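Long-range contact in KLLA0E03807p (Kluyveromyces lactis, PDB 3SQI), which probably binds centromeric DNA as a platform for inner kinetochore assembly, the chain here being the DNA-binding domain of the longer protein Ndc10: residues Gln134-Gln144 with Phe195-Tyr205. Residues are numbered along the deposited sequence; the frame is centred on the assembly and turned at random.
Sequences QDKLKLLLDFQ and FTCPIFTMAVY
T201 enters as a knob into a hole formed by L137, L140, L141 and Q144, an example of how a threonine knob can offer its methyl to leucines and its hydroxyl to an amide. The helical segments 134-144 and 198-205, buried within the Ndc10 DNA-binding domain, run nearly antiparallel at 153°, their axes approaching to 9.2 Å. OG1 lies beside the backbone N (chi1 -65°), which turns CG2 anti to it and onto L141 CB at 3.8 Å. The hydroxyl OG1 is 2.7 Å from Q144 OE1 and 2.8 Å from C197 O, two acceptors for one proton. The Q144 amide also reaches beyond the helix start: NE2 donates to F195 O at 2.9 Å, nearly straight at 162°, on a lone pair in the carbonyl plane. A leucine in place of Q144 would probably leave F195 O without this donor and T201 without its amide partner. At the opposite end Y205 lies with K138 CA over one ring face and Q134 CG at its edge, 3.5 Å from CE1, while L137 CD1 meets V204 CG1. Farther out, W118 of helix 107-118 touches L137, L140 and T201, and helix 332-355 backs V204. W118 also places its NE1 as a second donor on F195 O.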
loop_
_atom_site.group_PDB
_atom_site.type_symbol
_atom_site.label_atom_id
_atom_site.label_comp_id
_atom_site.label_asym_id
_atom_site.label_seq_id
_atom_site.Cartn_x
_atom_site.Cartn_y
_atom_site.Cartn_z
ATOM N N GLN A 134 7.663 17.480 9.610
ATOM C CA GLN A 134 7.131 17.363 8.259
ATOM C C GLN A 134 8.160 16.750 7.318
ATOM O O GLN A 134 7.801 16.069 6.358
ATOM C CB GLN A 134 6.663 18.716 7.720
ATOM C CG GLN A 134 5.832 18.597 6.450
ATOM C CD GLN A 134 5.496 19.941 5.825
ATOM O OE1 GLN A 134 5.501 20.973 6.497
ATOM N NE2 GLN A 134 5.206 19.932 4.526
ATOM N N ASP A 135 9.438 16.990 7.588
ATOM C CA ASP A 135 10.498 16.358 6.808
ATOM C C ASP A 135 10.537 14.855 7.092
ATOM O O ASP A 135 10.480 14.021 6.166
ATOM C CB ASP A 135 11.838 17.006 7.129
ATOM C CG ASP A 135 11.834 18.500 6.871
ATOM O OD1 ASP A 135 11.383 18.910 5.779
ATOM O OD2 ASP A 135 12.269 19.263 7.760
ATOM N N LYS A 136 10.605 14.520 8.380
ATOM C CA LYS A 136 10.507 13.135 8.820
ATOM C C LYS A 136 9.300 12.449 8.193
ATOM O O LYS A 136 9.418 11.360 7.633
ATOM C CB LYS A 136 10.391 13.049 10.344
ATOM C CG LYS A 136 11.572 13.599 11.119
ATOM C CD LYS A 136 11.407 13.293 12.601
ATOM C CE LYS A 136 12.538 13.868 13.434
ATOM N NZ LYS A 136 12.332 13.598 14.888
ATOM N N LEU A 137 8.132 13.077 8.287
ATOM C CA LEU A 137 6.933 12.451 7.737
ATOM C C LEU A 137 6.953 12.336 6.211
ATOM O O LEU A 137 6.434 11.375 5.655
ATOM C CB LEU A 137 5.669 13.155 8.220
ATOM C CG LEU A 137 5.343 12.804 9.669
ATOM C CD1 LEU A 137 3.919 13.184 9.998
ATOM C CD2 LEU A 137 5.560 11.320 9.893
ATOM N N LYS A 138 7.551 13.308 5.536
ATOM C CA LYS A 138 7.618 13.266 4.085
ATOM C C LYS A 138 8.384 12.013 3.674
ATOM O O LYS A 138 7.877 11.153 2.920
ATOM C CB LYS A 138 8.308 14.523 3.555
ATOM C CG LYS A 138 7.971 14.861 2.114
ATOM C CD LYS A 138 8.444 16.258 1.740
ATOM C CE LYS A 138 8.169 17.254 2.850
ATOM N NZ LYS A 138 9.426 17.610 3.574
ATOM N N LEU A 139 9.603 11.896 4.196
ATOM C CA LEU A 139 10.392 10.709 3.907
ATOM C C LEU A 139 9.589 9.466 4.265
ATOM O O LEU A 139 9.365 8.597 3.426
ATOM C CB LEU A 139 11.708 10.710 4.682
ATOM C CG LEU A 139 12.685 9.612 4.251
ATOM C CD1 LEU A 139 13.154 9.855 2.823
ATOM C CD2 LEU A 139 13.873 9.524 5.191
ATOM N N LEU A 140 9.134 9.401 5.511
ATOM C CA LEU A 140 8.460 8.209 6.004
ATOM C C LEU A 140 7.325 7.779 5.089
ATOM O O LEU A 140 7.092 6.594 4.911
ATOM C CB LEU A 140 7.924 8.424 7.419
ATOM C CG LEU A 140 7.078 7.250 7.916
ATOM C CD1 LEU A 140 7.966 6.047 8.208
ATOM C CD2 LEU A 140 6.245 7.623 9.133
ATOM N N LEU A 141 6.600 8.736 4.522
ATOM C CA LEU A 141 5.509 8.391 3.622
ATOM C C LEU A 141 6.104 7.789 2.369
ATOM O O LEU A 141 5.637 6.756 1.898
ATOM C CB LEU A 141 4.651 9.600 3.253
ATOM C CG LEU A 141 3.458 9.226 2.366
ATOM C CD1 LEU A 141 2.306 8.758 3.233
ATOM C CD2 LEU A 141 3.014 10.379 1.478
ATOM N N ASP A 142 7.145 8.409 1.827
ATOM C CA ASP A 142 7.758 7.804 0.641
ATOM C C ASP A 142 8.212 6.350 0.877
ATOM O O ASP A 142 7.954 5.460 0.060
ATOM C CB ASP A 142 8.921 8.634 0.131
ATOM C CG ASP A 142 9.470 8.098 -1.161
ATOM O OD1 ASP A 142 10.503 7.396 -1.126
ATOM O OD2 ASP A 142 8.852 8.362 -2.213
ATOM N N PHE A 143 8.879 6.120 2.003
ATOM C CA PHE A 143 9.313 4.782 2.391
ATOM C C PHE A 143 8.153 3.800 2.589
ATOM O O PHE A 143 8.116 2.749 1.959
ATOM C CB PHE A 143 10.157 4.867 3.662
ATOM C CG PHE A 143 10.549 3.533 4.230
ATOM C CD1 PHE A 143 11.524 2.764 3.619
ATOM C CD2 PHE A 143 9.964 3.063 5.392
ATOM C CE1 PHE A 143 11.893 1.537 4.149
ATOM C CE2 PHE A 143 10.328 1.841 5.928
ATOM C CZ PHE A 143 11.294 1.076 5.306
ATOM N N GLN A 144 7.214 4.139 3.468
ATOM C CA GLN A 144 6.090 3.259 3.777
ATOM C C GLN A 144 5.352 2.925 2.481
ATOM O O GLN A 144 4.790 1.834 2.307
ATOM C CB GLN A 144 5.129 3.940 4.761
ATOM C CG GLN A 144 5.743 4.347 6.093
ATOM C CD GLN A 144 4.728 4.336 7.235
ATOM O OE1 GLN A 144 3.562 4.705 7.056
ATOM N NE2 GLN A 144 5.165 3.892 8.413
ATOM N N PHE A 195 1.205 3.454 13.172
ATOM C CA PHE A 195 2.509 4.051 12.897
ATOM C C PHE A 195 3.091 3.530 11.602
ATOM O O PHE A 195 3.603 4.300 10.791
ATOM C CB PHE A 195 3.460 3.822 14.066
ATOM C CG PHE A 195 2.984 4.449 15.339
ATOM C CD1 PHE A 195 3.099 5.818 15.537
ATOM C CD2 PHE A 195 2.392 3.680 16.327
ATOM C CE1 PHE A 195 2.646 6.407 16.709
ATOM C CE2 PHE A 195 1.938 4.262 17.502
ATOM C CZ PHE A 195 2.066 5.627 17.694
ATOM N N THR A 196 2.968 2.221 11.405
ATOM C CA THR A 196 3.449 1.563 10.196
ATOM C C THR A 196 2.408 1.645 9.079
ATOM O O THR A 196 2.572 1.035 8.017
ATOM C CB THR A 196 3.823 0.100 10.462
ATOM O OG1 THR A 196 2.738 -0.560 11.120
ATOM C CG2 THR A 196 5.049 0.023 11.351
ATOM N N CYS A 197 1.321 2.370 9.341
ATOM C CA CYS A 197 0.323 2.665 8.311
ATOM C C CYS A 197 0.674 3.923 7.512
ATOM O O CYS A 197 0.860 4.997 8.083
ATOM C CB CYS A 197 -1.072 2.799 8.914
ATOM S SG CYS A 197 -2.288 3.355 7.707
ATOM N N PRO A 198 0.787 3.779 6.183
ATOM C CA PRO A 198 1.188 4.838 5.250
ATOM C C PRO A 198 0.110 5.882 5.076
ATOM O O PRO A 198 0.421 7.020 4.726
ATOM C CB PRO A 198 1.374 4.087 3.929
ATOM C CG PRO A 198 0.419 2.972 4.011
ATOM C CD PRO A 198 0.421 2.544 5.470
ATOM N N ILE A 199 -1.143 5.487 5.289
ATOM C CA ILE A 199 -2.264 6.399 5.111
ATOM C C ILE A 199 -2.421 7.337 6.308
ATOM O O ILE A 199 -2.717 8.512 6.145
ATOM C CB ILE A 199 -3.572 5.638 4.890
ATOM C CG1 ILE A 199 -3.464 4.771 3.641
ATOM C CG2 ILE A 199 -4.750 6.610 4.783
ATOM C CD1 ILE A 199 -4.601 3.785 3.511
ATOM N N PHE A 200 -2.241 6.800 7.508
ATOM C CA PHE A 200 -2.219 7.604 8.713
ATOM C C PHE A 200 -1.092 8.609 8.569
ATOM O O PHE A 200 -1.251 9.816 8.800
ATOM C CB PHE A 200 -1.956 6.700 9.908
ATOM C CG PHE A 200 -1.821 7.432 11.201
ATOM C CD1 PHE A 200 -0.707 7.252 11.998
ATOM C CD2 PHE A 200 -2.805 8.299 11.625
ATOM C CE1 PHE A 200 -0.583 7.921 13.196
ATOM C CE2 PHE A 200 -2.683 8.975 12.819
ATOM C CZ PHE A 200 -1.574 8.786 13.605
ATOM N N THR A 201 0.057 8.086 8.172
ATOM C CA THR A 201 1.217 8.906 7.882
ATOM C C THR A 201 0.826 10.029 6.939
ATOM O O THR A 201 1.109 11.199 7.193
ATOM C CB THR A 201 2.324 8.060 7.232
ATOM O OG1 THR A 201 2.785 7.073 8.171
ATOM C CG2 THR A 201 3.490 8.940 6.769
ATOM N N MET A 202 0.151 9.672 5.856
ATOM C CA MET A 202 -0.210 10.657 4.854
ATOM C C MET A 202 -1.217 11.669 5.391
ATOM O O MET A 202 -1.286 12.804 4.919
ATOM C CB MET A 202 -0.779 9.971 3.623
ATOM C CG MET A 202 -1.149 10.941 2.521
ATOM S SD MET A 202 -2.007 10.070 1.210
ATOM C CE MET A 202 -2.859 8.823 2.176
ATOM N N ALA A 203 -2.003 11.248 6.373
ATOM C CA ALA A 203 -3.022 12.106 6.954
ATOM C C ALA A 203 -2.347 13.174 7.791
ATOM O O ALA A 203 -2.592 14.364 7.598
ATOM C CB ALA A 203 -3.998 11.296 7.793
ATOM N N VAL A 204 -1.479 12.758 8.709
ATOM C CA VAL A 204 -0.755 13.741 9.501
ATOM C C VAL A 204 0.018 14.663 8.573
ATOM O O VAL A 204 -0.121 15.890 8.627
ATOM C CB VAL A 204 0.231 13.106 10.496
ATOM C CG1 VAL A 204 1.036 14.188 11.173
ATOM C CG2 VAL A 204 -0.502 12.282 11.540
ATOM N N TYR A 205 0.836 14.067 7.715
ATOM C CA TYR A 205 1.656 14.860 6.816
ATOM C C TYR A 205 0.810 15.843 6.029
ATOM O O TYR A 205 1.249 16.950 5.742
ATOM C CB TYR A 205 2.446 13.974 5.851
ATOM C CG TYR A 205 3.103 14.750 4.724
ATOM C CD1 TYR A 205 4.020 15.756 4.990
ATOM C CD2 TYR A 205 2.808 14.473 3.393
ATOM C CE1 TYR A 205 4.621 16.469 3.962
ATOM C CE2 TYR A 205 3.408 15.185 2.357
ATOM C CZ TYR A 205 4.314 16.179 2.648
ATOM O OH TYR A 205 4.920 16.892 1.628
#